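Local coordinates for protein sulfatase (Bacteroides fragilis CAG:558, PDB 6USS) that probably hydrolyses aryl sulfate esters, as a calcium-dependent gut bacterial member of the sulfatase family, at residues P219-D222 with K223-G226; F272-K275 with Y276-K279; D382-P385 with S386-M390; S406-P409 with L410-T414; G491-L494 with R495-G499. The protein carries 1 engineered substitution. All coordinates share one frame; numbering follows the deposited sequence.

Contact 1 (P219-D222 with K223-G226); sequences PGLD and KYWG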
loop_
_atom_site.group_PDB
_atom_site.type_symbol
_atom_site.label_atom_id
_atom_site.label_comp_id
_atom_site.label_asym_id
_atom_site.label_seq_id
_atom_site.Cartn_x
_atom_site.Cartn_y
_atom_site.Cartn_z
ATOM N N PRO A 219 -2.950 16.425 2.627
ATOM C CA PRO A 219 -3.529 15.757 1.460
ATOM C C PRO A 219 -4.639 14.801 1.886
ATOM O O PRO A 219 -4.823 14.499 3.069
ATOM C CB PRO A 219 -2.328 15.003 0.870
ATOM C CG PRO A 219 -1.462 14.696 2.066
ATOM C CD PRO A 219 -1.730 15.748 3.115
ATOM N N GLY A 220 -5.403 14.344 0.897
ATOM C CA GLY A 220 -6.372 13.299 1.154
ATOM C C GLY A 220 -7.695 13.736 1.746
ATOM O O GLY A 220 -8.475 12.873 2.162
ATOM N N LEU A 221 -7.989 15.039 1.798
ATOM C CA LEU A 221 -9.233 15.524 2.394
ATOM C C LEU A 221 -9.915 16.532 1.475
ATOM O O LEU A 221 -10.533 17.504 1.940
ATOM C CB LEU A 221 -8.972 16.135 3.768
ATOM C CG LEU A 221 -8.301 15.192 4.768
ATOM C CD1 LEU A 221 -7.872 15.958 6.006
ATOM C CD2 LEU A 221 -9.228 14.013 5.130
ATOM N N ASP A 222 -9.805 16.303 0.162
ATOM C CA ASP A 222 -10.241 17.293 -0.813
ATOM C C ASP A 222 -11.739 17.573 -0.694
ATOM O O ASP A 222 -12.173 18.720 -0.854
ATOM C CB ASP A 222 -9.869 16.831 -2.228
ATOM C CG ASP A 222 -8.331 16.787 -2.482
ATOM O OD1 ASP A 222 -7.519 16.631 -1.535
ATOM O OD2 ASP A 222 -7.935 16.896 -3.664
ATOM N N LYS A 223 -12.547 16.554 -0.375
ATOM C CA LYS A 223 -13.988 16.782 -0.301
ATOM C C LYS A 223 -14.404 17.640 0.894
ATOM O O LYS A 223 -15.571 18.042 0.963
ATOM C CB LYS A 223 -14.750 15.449 -0.268
ATOM C CG LYS A 223 -14.565 14.625 1.021
ATOM C CD LYS A 223 -15.584 13.468 1.105
ATOM C CE LYS A 223 -14.971 12.174 1.688
ATOM N NZ LYS A 223 -14.188 11.285 0.737
ATOM N N TYR A 224 -13.508 17.928 1.838
ATOM C CA TYR A 224 -13.847 18.811 2.948
ATOM C C TYR A 224 -13.435 20.251 2.688
ATOM O O TYR A 224 -13.703 21.116 3.531
ATOM C CB TYR A 224 -13.201 18.316 4.251
ATOM C CG TYR A 224 -13.626 16.920 4.639
ATOM C CD1 TYR A 224 -14.790 16.707 5.361
ATOM C CD2 TYR A 224 -12.866 15.810 4.276
ATOM C CE1 TYR A 224 -15.193 15.427 5.712
ATOM C CE2 TYR A 224 -13.260 14.529 4.627
ATOM C CZ TYR A 224 -14.431 14.344 5.344
ATOM O OH TYR A 224 -14.857 13.077 5.694
ATOM N N TRP A 225 -12.802 20.527 1.542
ATOM C CA TRP A 225 -12.304 21.868 1.261
ATOM C C TRP A 225 -13.459 22.854 1.201
ATOM O O TRP A 225 -14.536 22.544 0.687
ATOM C CB TRP A 225 -11.538 21.906 -0.060
ATOM C CG TRP A 225 -10.229 21.204 -0.057
ATOM C CD1 TRP A 225 -9.687 20.477 0.962
ATOM C CD2 TRP A 225 -9.289 21.138 -1.140
ATOM N NE1 TRP A 225 -8.465 19.968 0.585
ATOM C CE2 TRP A 225 -8.200 20.358 -0.700
ATOM C CE3 TRP A 225 -9.263 21.664 -2.437
ATOM C CZ2 TRP A 225 -7.106 20.089 -1.511
ATOM C CZ3 TRP A 225 -8.180 21.399 -3.235
ATOM C CH2 TRP A 225 -7.115 20.621 -2.773
ATOM N N GLY A 226 -13.230 24.049 1.729
ATOM C CA GLY A 226 -14.264 25.056 1.680
ATOM C C GLY A 226 -15.482 24.769 2.525
ATOM O O GLY A 226 -16.501 25.445 2.359
HETATM O O HOH W 1 -6.666 17.462 1.429
#
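Asp222 and Trp225 lie side by side on a short 3-10 turn in the loop between strand 185-187 and helix 231-247. Two i to i+3 backbone bonds define the turn: Tyr224 N gives its hydrogen to Leu221 O at 3.0 Å, and Trp225 N reaches Asp222 O at 3.1 Å. The indole lies against Asp222, whose CA sits over the face of the five-membered ring, 3.6 Å from its centroid. The carboxylate of Asp222 is stacked on the six-membered part, OD1 3.5 Å from Trp225 CZ2, the planes 29° apart. With CG of Asp222 beside the backbone N (chi1 -67°), OD1 turns to the side where one water joins three polar groups. Tyr224 puts a ring edge near Leu221 O, while its CD2 meets Leu221 CB at 3.9 Å. The hydroxyl of Tyr224 is hydrogen-bonded to Glu238 on helix 231-247, which ties the turn to that helix. The bridging water accepts from Leu221 N at 2.8 Å and from Trp225 NE1 at 3.2 Å, and it donates to Asp222 OD1, also at 3.2 Å.

Contact 2 (F272-K275 with Y276-K279); sequences FYQK and YIDK
Tyr276 packs against the start of helix 273-279, its CD2 3.2 Å from Phe272 O, the carbonyl of the N-cap residue. CE2 of the same ring packs on Phe272 CB, and the aliphatic end of Lys275 runs alongside, with CE over one face of the ring. Lys275 is straight to CD and then bends at chi3 (58°), which carries CE across the tyrosine. At the next position, Ile277 N donates to Tyr273 O at 3.2 Å, a nearly straight helical bond. The Ile277 side chain lies over the Tyr273 ring: CG1 makes a CH-pi contact 3.9 Å from the centroid, offset toward the rim, while CD1 comes to 3.4 Å from Tyr273 OH, a hydroxyl hydrogen-bonded to Lys268. Asp278 then pairs twice with Gln274. Its N takes the i to i+4 bond to Gln274 O at 2.9 Å, and Gln274 NE2 donates to Asp278 OD1 at 3.2 Å. That amide hydrogen is used in its own plane but arrives from above the carboxylate plane, the two flat groups being turned 53° apart. Lys279 closes the sequence with Lys279 N bonded to Lys275 O at 2.9 Å. Lys275 and Lys279 both form salt bridges with Glu65, and Lys279 NZ also donates to Val63 O. Lys275 also forms a salt bridge with Glu293, to which the Tyr276 hydroxyl is hydrogen-bonded. With Tyr276 on Ala289 and Ile277 on Ala286, this short surface helix lies against helix 283-308.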
loop_
_atom_site.group_PDB
_atom_site.type_symbol
_atom_site.label_atom_id
_atom_site.label_comp_id
_atom_site.label_asym_id
_atom_site.label_seq_id
_atom_site.Cartn_x
_atom_site.Cartn_y
_atom_site.Cartn_z
ATOM N N PHE A 272 -15.593 24.905 20.191
ATOM C CA PHE A 272 -15.274 24.938 21.610
ATOM C C PHE A 272 -14.657 26.245 22.070
ATOM O O PHE A 272 -14.576 26.474 23.284
ATOM C CB PHE A 272 -14.320 23.786 21.964
ATOM C CG PHE A 272 -14.628 22.507 21.242
ATOM C CD1 PHE A 272 -15.745 21.752 21.590
ATOM C CD2 PHE A 272 -13.814 22.058 20.218
ATOM C CE1 PHE A 272 -16.040 20.565 20.924
ATOM C CE2 PHE A 272 -14.096 20.867 19.547
ATOM C CZ PHE A 272 -15.206 20.120 19.907
ATOM N N TYR A 273 -14.232 27.103 21.147
ATOM C CA TYR A 273 -13.384 28.229 21.514
ATOM C C TYR A 273 -14.069 29.137 22.529
ATOM O O TYR A 273 -13.520 29.401 23.606
ATOM C CB TYR A 273 -12.999 29.000 20.262
ATOM C CG TYR A 273 -12.259 30.261 20.557
ATOM C CD1 TYR A 273 -10.910 30.236 20.889
ATOM C CD2 TYR A 273 -12.902 31.484 20.496
ATOM C CE1 TYR A 273 -10.226 31.397 21.160
ATOM C CE2 TYR A 273 -12.227 32.653 20.755
ATOM C CZ TYR A 273 -10.891 32.606 21.087
ATOM O OH TYR A 273 -10.232 33.778 21.338
ATOM N N GLN A 274 -15.279 29.607 22.213
ATOM C CA GLN A 274 -15.941 30.596 23.060
ATOM C C GLN A 274 -16.225 30.054 24.453
ATOM O O GLN A 274 -16.215 30.815 25.430
ATOM C CB GLN A 274 -17.240 31.082 22.404
ATOM C CG GLN A 274 -17.863 32.299 23.086
ATOM C CD GLN A 274 -16.890 33.467 23.181
ATOM O OE1 GLN A 274 -16.262 33.857 22.194
ATOM N NE2 GLN A 274 -16.753 34.023 24.376
ATOM N N LYS A 275 -16.470 28.749 24.574
ATOM C CA LYS A 275 -16.706 28.184 25.897
ATOM C C LYS A 275 -15.528 28.456 26.833
ATOM O O LYS A 275 -15.720 28.837 27.996
ATOM C CB LYS A 275 -16.989 26.683 25.789
ATOM C CG LYS A 275 -17.135 26.001 27.159
ATOM C CD LYS A 275 -17.397 24.499 27.033
ATOM C CE LYS A 275 -16.298 23.788 26.262
ATOM N NZ LYS A 275 -16.524 22.304 26.285
ATOM N N TYR A 276 -14.297 28.294 26.337
ATOM C CA TYR A 276 -13.140 28.516 27.201
ATOM C C TYR A 276 -12.915 29.998 27.466
ATOM O O TYR A 276 -12.469 30.372 28.560
ATOM C CB TYR A 276 -11.895 27.865 26.591
ATOM C CG TYR A 276 -12.002 26.367 26.595
ATOM C CD1 TYR A 276 -11.850 25.656 27.779
ATOM C CD2 TYR A 276 -12.296 25.658 25.428
ATOM C CE1 TYR A 276 -11.962 24.284 27.806
ATOM C CE2 TYR A 276 -12.417 24.259 25.446
ATOM C CZ TYR A 276 -12.250 23.585 26.647
ATOM O OH TYR A 276 -12.359 22.214 26.720
ATOM N N ILE A 277 -13.212 30.849 26.486
ATOM C CA ILE A 277 -13.173 32.285 26.723
ATOM C C ILE A 277 -14.139 32.646 27.843
ATOM O O ILE A 277 -13.861 33.529 28.664
ATOM C CB ILE A 277 -13.489 33.059 25.425
ATOM C CG1 ILE A 277 -12.415 32.819 24.359
ATOM C CG2 ILE A 277 -13.571 34.543 25.695
ATOM C CD1 ILE A 277 -11.117 33.583 24.611
ATOM N N ASP A 278 -15.278 31.943 27.912
ATOM C CA ASP A 278 -16.240 32.180 28.980
ATOM C C ASP A 278 -15.771 31.594 30.308
ATOM O O ASP A 278 -16.141 32.103 31.368
ATOM C CB ASP A 278 -17.599 31.601 28.595
ATOM C CG ASP A 278 -18.233 32.327 27.412
ATOM O OD1 ASP A 278 -18.038 33.559 27.281
ATOM O OD2 ASP A 278 -18.923 31.661 26.610
ATOM N N LYS A 279 -14.969 30.525 30.273
ATOM C CA LYS A 279 -14.360 29.989 31.487
ATOM C C LYS A 279 -13.334 30.945 32.080
ATOM O O LYS A 279 -12.936 30.778 33.240
ATOM C CB LYS A 279 -13.668 28.655 31.186
ATOM C CG LYS A 279 -14.392 27.395 31.629
ATOM C CD LYS A 279 -13.602 26.176 31.149
ATOM C CE LYS A 279 -14.135 24.891 31.720
ATOM N NZ LYS A 279 -13.212 23.761 31.410
#

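Contact 3 (D382-P385 with S386-M390); sequences DFYP and SILEM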
loop_
_atom_site.group_PDB
_atom_site.type_symbol
_atom_site.label_atom_id
_atom_site.label_comp_id
_atom_site.label_asym_id
_atom_site.label_seq_id
_atom_site.Cartn_x
_atom_site.Cartn_y
_atom_site.Cartn_z
ATOM N N ASP A 382 9.391 0.652 22.902
ATOM C CA ASP A 382 8.746 -0.536 23.461
ATOM C C ASP A 382 7.391 -0.833 22.813
ATOM O O ASP A 382 6.941 -1.992 22.825
ATOM C CB ASP A 382 8.541 -0.380 24.969
ATOM C CG ASP A 382 9.826 -0.074 25.718
ATOM O OD1 ASP A 382 10.925 -0.334 25.177
ATOM O OD2 ASP A 382 9.727 0.443 26.859
ATOM N N PHE A 383 6.715 0.196 22.283
ATOM C CA PHE A 383 5.433 0.002 21.602
ATOM C C PHE A 383 5.528 -1.037 20.485
ATOM O O PHE A 383 4.555 -1.763 20.223
ATOM C CB PHE A 383 4.928 1.334 21.024
ATOM C CG PHE A 383 4.275 2.248 22.032
ATOM C CD1 PHE A 383 4.935 2.630 23.188
ATOM C CD2 PHE A 383 3.008 2.763 21.795
ATOM C CE1 PHE A 383 4.331 3.501 24.116
ATOM C CE2 PHE A 383 2.393 3.629 22.712
ATOM C CZ PHE A 383 3.057 3.996 23.878
ATOM N N TYR A 384 6.705 -1.131 19.833
ATOM C CA TYR A 384 6.866 -2.039 18.695
ATOM C C TYR A 384 6.754 -3.506 19.109
ATOM O O TYR A 384 5.835 -4.197 18.630
ATOM C CB TYR A 384 8.181 -1.715 17.986
ATOM C CG TYR A 384 8.574 -2.492 16.758
ATOM C CD1 TYR A 384 8.891 -3.844 16.826
ATOM C CD2 TYR A 384 8.716 -1.842 15.536
ATOM C CE1 TYR A 384 9.298 -4.536 15.698
ATOM C CE2 TYR A 384 9.135 -2.507 14.412
ATOM C CZ TYR A 384 9.425 -3.854 14.493
ATOM O OH TYR A 384 9.834 -4.517 13.360
ATOM N N PRO A 385 7.613 -4.042 19.997
ATOM C CA PRO A 385 7.382 -5.421 20.465
ATOM C C PRO A 385 6.040 -5.601 21.139
ATOM O O PRO A 385 5.472 -6.687 21.041
ATOM C CB PRO A 385 8.521 -5.670 21.472
ATOM C CG PRO A 385 9.450 -4.522 21.344
ATOM C CD PRO A 385 8.665 -3.381 20.792
ATOM N N SER A 386 5.518 -4.579 21.833
ATOM C CA SER A 386 4.276 -4.763 22.591
ATOM C C SER A 386 3.086 -4.938 21.664
ATOM O O SER A 386 2.211 -5.776 21.906
ATOM C CB SER A 386 4.027 -3.589 23.535
ATOM O OG SER A 386 5.145 -3.357 24.368
ATOM N N ILE A 387 3.037 -4.160 20.587
ATOM C CA ILE A 387 1.901 -4.249 19.684
ATOM C C ILE A 387 1.939 -5.577 18.917
ATOM O O ILE A 387 0.907 -6.229 18.729
ATOM C CB ILE A 387 1.878 -3.007 18.770
ATOM C CG1 ILE A 387 1.335 -1.812 19.567
ATOM C CG2 ILE A 387 1.056 -3.282 17.516
ATOM C CD1 ILE A 387 1.701 -0.431 19.042
ATOM N N LEU A 388 3.134 -6.023 18.512
ATOM C CA LEU A 388 3.259 -7.325 17.864
ATOM C C LEU A 388 2.820 -8.456 18.791
ATOM O O LEU A 388 2.213 -9.438 18.333
ATOM C CB LEU A 388 4.699 -7.524 17.396
ATOM C CG LEU A 388 5.101 -6.501 16.325
ATOM C CD1 LEU A 388 6.553 -6.664 15.935
ATOM C CD2 LEU A 388 4.184 -6.577 15.103
ATOM N N GLU A 389 3.128 -8.341 20.090
ATOM C CA GLU A 389 2.715 -9.356 21.054
ATOM C C GLU A 389 1.211 -9.306 21.293
ATOM O O GLU A 389 0.564 -10.349 21.445
ATOM C CB GLU A 389 3.473 -9.171 22.369
ATOM C CG GLU A 389 3.010 -10.083 23.505
ATOM C CD GLU A 389 3.979 -10.083 24.695
ATOM O OE1 GLU A 389 5.032 -9.390 24.624
ATOM O OE2 GLU A 389 3.698 -10.794 25.692
ATOM N N MET A 390 0.639 -8.101 21.331
ATOM C CA MET A 390 -0.806 -7.991 21.444
ATOM C C MET A 390 -1.477 -8.671 20.269
ATOM O O MET A 390 -2.550 -9.275 20.413
ATOM C CB MET A 390 -1.226 -6.523 21.509
ATOM C CG MET A 390 -1.011 -5.845 22.829
ATOM S SD MET A 390 -1.032 -4.066 22.551
ATOM C CE MET A 390 -1.097 -3.406 24.200
#
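Tyr384 and Phe383 are the flat groups here, and each is met by an aliphatic residue one turn on, at a slant that is neither face-on nor edge-on. Leu388 CD1 comes to 3.5 Å from Tyr384 CE1, the two side chains passing at an angle. Tyr384 has CG opposite the backbone N (chi1 -179°), which swings the ring along the helix toward Leu388. For Phe383 the contact is slighter: Ile387 CD1 lies obliquely to its ring and 4.2 Å from Phe383 CB. That ring also meets Phe407, edge-to-face. The polar feature of the turn is Asp382 O, which accepts two bonds from one residue. Ser386 N reaches it at 3.1 Å in the carbonyl plane, while Ser386 OG donates to it at 2.7 Å from 44° above that plane. The serine hydroxyl thus folds back on its own helix, and it is also hydrogen-bonded to Phe407 N. Further along, Ile387 N bonds to Phe383 O at 2.9 Å, and Glu389 N to Pro385 O at 3.0 Å. Pro385, which has no N-H to give, falls in the first turn, where none is needed. The Asp382 carboxylate is held from outside by Arg421 and by the backbone N of Ile405 and Ile379. Helix 383-390 is thus wedged in the fold: Tyr384 and Leu388 lean on helix 149-155, Phe383 and Ile387 on strand 315-321, and Ser386 and Glu389 on helix 408-412.

Contact 4 (S406-P409 with L410-T414); sequences SFIP and LLKQT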
loop_
_atom_site.group_PDB
_atom_site.type_symbol
_atom_site.label_atom_id
_atom_site.label_comp_id
_atom_site.label_asym_id
_atom_site.label_seq_id
_atom_site.Cartn_x
_atom_site.Cartn_y
_atom_site.Cartn_z
ATOM N N SER A 406 8.998 -5.270 25.496
ATOM C CA SER A 406 7.556 -5.402 25.668
ATOM C C SER A 406 7.122 -4.964 27.063
ATOM O O SER A 406 7.764 -5.307 28.062
ATOM C CB SER A 406 7.129 -6.836 25.416
ATOM O OG SER A 406 5.730 -6.914 25.472
ATOM N N PHE A 407 6.057 -4.161 27.132
ATOM C CA PHE A 407 5.463 -3.802 28.407
ATOM C C PHE A 407 4.192 -4.591 28.677
ATOM O O PHE A 407 3.443 -4.248 29.596
ATOM C CB PHE A 407 5.193 -2.292 28.501
ATOM C CG PHE A 407 4.467 -1.684 27.310
ATOM C CD1 PHE A 407 3.101 -1.881 27.122
ATOM C CD2 PHE A 407 5.143 -0.858 26.414
ATOM C CE1 PHE A 407 2.423 -1.312 26.033
ATOM C CE2 PHE A 407 4.469 -0.276 25.319
ATOM C CZ PHE A 407 3.104 -0.505 25.131
ATOM N N ILE A 408 3.940 -5.645 27.905
ATOM C CA ILE A 408 2.812 -6.540 28.157
ATOM C C ILE A 408 2.888 -7.065 29.593
ATOM O O ILE A 408 1.836 -7.223 30.238
ATOM C CB ILE A 408 2.764 -7.689 27.128
ATOM C CG1 ILE A 408 2.068 -7.267 25.834
ATOM C CG2 ILE A 408 1.941 -8.850 27.642
ATOM C CD1 ILE A 408 2.430 -5.911 25.327
ATOM N N PRO A 409 4.072 -7.355 30.151
ATOM C CA PRO A 409 4.104 -7.748 31.574
ATOM C C PRO A 409 3.610 -6.665 32.517
ATOM O O PRO A 409 3.150 -6.998 33.616
ATOM C CB PRO A 409 5.581 -8.096 31.824
ATOM C CG PRO A 409 6.057 -8.567 30.527
ATOM C CD PRO A 409 5.344 -7.706 29.485
ATOM N N LEU A 410 3.680 -5.384 32.140
ATOM C CA LEU A 410 3.040 -4.368 32.969
ATOM C C LEU A 410 1.533 -4.393 32.789
ATOM O O LEU A 410 0.788 -4.204 33.755
ATOM C CB LEU A 410 3.596 -2.983 32.643
ATOM C CG LEU A 410 5.105 -2.844 32.836
ATOM C CD1 LEU A 410 5.630 -1.565 32.188
ATOM C CD2 LEU A 410 5.442 -2.897 34.314
ATOM N N LEU A 411 1.067 -4.654 31.569
ATOM C CA LEU A 411 -0.373 -4.683 31.324
ATOM C C LEU A 411 -1.043 -5.832 32.070
ATOM O O LEU A 411 -2.192 -5.713 32.510
ATOM C CB LEU A 411 -0.644 -4.787 29.828
ATOM C CG LEU A 411 -0.188 -3.562 29.045
ATOM C CD1 LEU A 411 -0.238 -3.876 27.562
ATOM C CD2 LEU A 411 -1.039 -2.340 29.379
ATOM N N LYS A 412 -0.340 -6.951 32.227
ATOM C CA LYS A 412 -0.894 -8.137 32.859
ATOM C C LYS A 412 -0.410 -8.343 34.298
ATOM O O LYS A 412 -0.826 -9.314 34.936
ATOM C CB LYS A 412 -0.564 -9.360 31.999
ATOM C CG LYS A 412 -1.093 -9.264 30.563
ATOM C CD LYS A 412 -0.616 -10.455 29.742
ATOM C CE LYS A 412 -1.780 -11.245 29.160
ATOM N NZ LYS A 412 -1.327 -12.516 28.529
ATOM N N GLN A 413 0.430 -7.440 34.829
ATOM C CA GLN A 413 1.015 -7.567 36.173
ATOM C C GLN A 413 1.665 -8.934 36.374
ATOM O O GLN A 413 1.440 -9.616 37.370
ATOM C CB GLN A 413 -0.019 -7.302 37.268
ATOM C CG GLN A 413 -0.742 -5.958 37.160
ATOM C CD GLN A 413 -1.294 -5.468 38.500
ATOM O OE1 GLN A 413 -0.539 -5.043 39.385
ATOM N NE2 GLN A 413 -2.615 -5.531 38.652
ATOM N N THR A 414 2.463 -9.346 35.390
ATOM C CA THR A 414 3.262 -10.556 35.484
ATOM C C THR A 414 4.735 -10.284 35.721
ATOM O O THR A 414 5.429 -11.171 36.224
ATOM C CB THR A 414 3.137 -11.401 34.207
ATOM O OG1 THR A 414 3.583 -10.633 33.081
ATOM C CG2 THR A 414 1.701 -11.827 33.989
#
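Phe407 and Leu411 form the close-packed side of this single short helix, 408-412. Leu411 CD1 lies in the plane of the Phe407 ring at its edge, 3.9 Å from CD1 of the phenylalanine, and also touches Ile408 CD1. Leu410 CD1 fills the flank at Phe407 CB, 3.8 Å away. Phe407 carries its ring between its backbone N and carbonyl carbon (chi1 49°), and from there it touches Met360 of strand 357-363, which Leu411 also meets. Leu410 reaches Phe79, and Leu411 Val77, on strand 77-83. The other side is looser, and Lys412 and Thr414 there are exposed. Lys412 lies beside Ile408, its CD 3.7 Å from Ile408 CG2, before the chain leads away, and Thr414 OG1 lies 3.3 Å from Pro409 CA. The backbone is held at both ends. An ST turn precedes the helix, Ser406 OG accepting from Ile408 N at 3.3 Å, and Phe407 O takes Leu411 N at 3.1 Å. Past the helix, Gln413 has positive phi, and Thr414 N folds back to Pro409 O at 3.0 Å. The chemistry thus divides: hydrocarbon contacts join the buried face to strands 77-83 and 357-363, while at the exposed end it is mainly a backbone bond that fixes the chain's exit.

Contact 5 (G491-L494 with R495-G499); sequences GNYL and RKVGG
Arg495 curls back on Gly491 and Asn492 because its chain, extended through chi2, bends at chi3 (-64°), while Asn492 keeps CG beside its own backbone N (chi1 -77°). The guanidinium thereby lies with one face over Gly491 O, which stands 3.3 Å above the plane at its centre; glycine at this position lets the flat group come so near the backbone. At the edge of the guanidinium, Arg495 NH2 donates to Asn492 OD1 at 2.7 Å, reaching the oxygen from above the amide plane, and the two planes are nearly perpendicular at 82°. Outside this turn the arginine pairs with Asp515 and makes a cation-pi contact with Trp513. All this happens on the last turns of helix 480-496, which a Schellman motif brings to an end. Gly498, with positive phi, is its C-prime residue: Gly499 N returns to Leu494 O at 2.7 Å, and Gly498 N bonds to Arg495 O at 3.1 Å. Before the chain turns off, Val497 N still reaches Tyr493 O at 3.0 Å. Val497 CG1 sits over one face of the Tyr493 ring as a CH-pi contact, 3.7 Å from the centroid and displaced toward the rim. Tyr493 also stacks with Tyr424, and Lys496 NZ approaches the ring obliquely, 3.7 Å from Tyr493 CD1.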
loop_
_atom_site.group_PDB
_atom_site.type_symbol
_atom_site.label_atom_id
_atom_site.label_comp_id
_atom_site.label_asym_id
_atom_site.label_seq_id
_atom_site.Cartn_x
_atom_site.Cartn_y
_atom_site.Cartn_z
ATOM N N GLY A 491 27.668 6.600 27.902
ATOM C CA GLY A 491 28.703 6.568 26.882
ATOM C C GLY A 491 28.822 5.213 26.215
ATOM O O GLY A 491 28.896 5.117 24.984
ATOM N N ASN A 492 28.819 4.146 27.019
ATOM C CA ASN A 492 28.932 2.807 26.455
ATOM C C ASN A 492 27.788 2.524 25.499
ATOM O O ASN A 492 28.006 2.035 24.386
ATOM C CB ASN A 492 28.956 1.770 27.569
ATOM C CG ASN A 492 30.291 1.701 28.257
ATOM O OD1 ASN A 492 31.325 2.065 27.684
ATOM N ND2 ASN A 492 30.281 1.246 29.502
ATOM N N TYR A 493 26.560 2.848 25.915
ATOM C CA TYR A 493 25.385 2.580 25.095
ATOM C C TYR A 493 25.416 3.371 23.789
ATOM O O TYR A 493 25.155 2.817 22.711
ATOM C CB TYR A 493 24.109 2.889 25.877
ATOM C CG TYR A 493 22.882 2.561 25.073
ATOM C CD1 TYR A 493 22.363 1.273 25.064
ATOM C CD2 TYR A 493 22.277 3.518 24.276
ATOM C CE1 TYR A 493 21.256 0.953 24.311
ATOM C CE2 TYR A 493 21.165 3.207 23.508
ATOM C CZ TYR A 493 20.660 1.922 23.531
ATOM O OH TYR A 493 19.548 1.607 22.779
ATOM N N LEU A 494 25.708 4.673 23.864
ATOM C CA LEU A 494 25.756 5.474 22.647
ATOM C C LEU A 494 26.735 4.873 21.655
ATOM O O LEU A 494 26.405 4.680 20.480
ATOM C CB LEU A 494 26.140 6.916 22.972
ATOM C CG LEU A 494 25.206 7.663 23.932
ATOM C CD1 LEU A 494 25.728 9.077 24.197
ATOM C CD2 LEU A 494 23.770 7.700 23.413
ATOM N N ARG A 495 27.947 4.547 22.119
ATOM C CA ARG A 495 28.930 3.972 21.205
ATOM C C ARG A 495 28.478 2.599 20.726
ATOM O O ARG A 495 28.656 2.256 19.553
ATOM C CB ARG A 495 30.303 3.894 21.868
ATOM C CG ARG A 495 30.913 5.249 22.181
ATOM C CD ARG A 495 32.269 5.104 22.864
ATOM N NE ARG A 495 32.181 4.452 24.178
ATOM C CZ ARG A 495 32.143 5.093 25.351
ATOM N NH1 ARG A 495 32.173 6.422 25.390
ATOM N NH2 ARG A 495 32.067 4.404 26.490
ATOM N N LYS A 496 27.848 1.820 21.612
ATOM C CA LYS A 496 27.428 0.468 21.259
ATOM C C LYS A 496 26.443 0.465 20.091
ATOM O O LYS A 496 26.586 -0.330 19.159
ATOM C CB LYS A 496 26.812 -0.233 22.470
ATOM C CG LYS A 496 26.245 -1.628 22.145
ATOM C CD LYS A 496 25.753 -2.382 23.381
ATOM C CE LYS A 496 24.363 -1.920 23.809
ATOM N NZ LYS A 496 24.146 -1.983 25.301
ATOM N N VAL A 497 25.437 1.343 20.118
ATOM C CA VAL A 497 24.398 1.315 19.095
ATOM C C VAL A 497 24.795 2.197 17.914
ATOM O O VAL A 497 23.997 2.418 16.996
ATOM C CB VAL A 497 23.033 1.755 19.669
ATOM C CG1 VAL A 497 22.670 0.933 20.910
ATOM C CG2 VAL A 497 23.055 3.257 19.981
ATOM N N GLY A 498 26.015 2.722 17.929
ATOM C CA GLY A 498 26.434 3.617 16.864
ATOM C C GLY A 498 25.826 5.002 16.921
ATOM O O GLY A 498 25.641 5.638 15.877
ATOM N N GLY A 499 25.495 5.484 18.114
ATOM C CA GLY A 499 24.964 6.825 18.256
ATOM C C GLY A 499 25.972 7.880 17.841
ATOM O O GLY A 499 27.157 7.618 17.607
#

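Contacts 3 and 4 belong together: their centres are 11 Å apart, and the successive helices 383-390 and 408-412 touch through Glu389 OE1 and Ser406 OG (2.7 Å). Contact 3 is the most buried of the five; contact 4 has one packed face and one exposed. Contacts 1, 2 and 5 lie farther out, in separate parts of the chain, with contacts 2 and 5 on opposite sides of its centre. Surface contact 2 uses an amide-carboxylate pair and lysines, contact 1 a bridging water, and contact 5 an arginine beside a helix end, whereas buried contact 3 has a serine hydroxyl on a backbone carbonyl and an aspartate paired with an arginine.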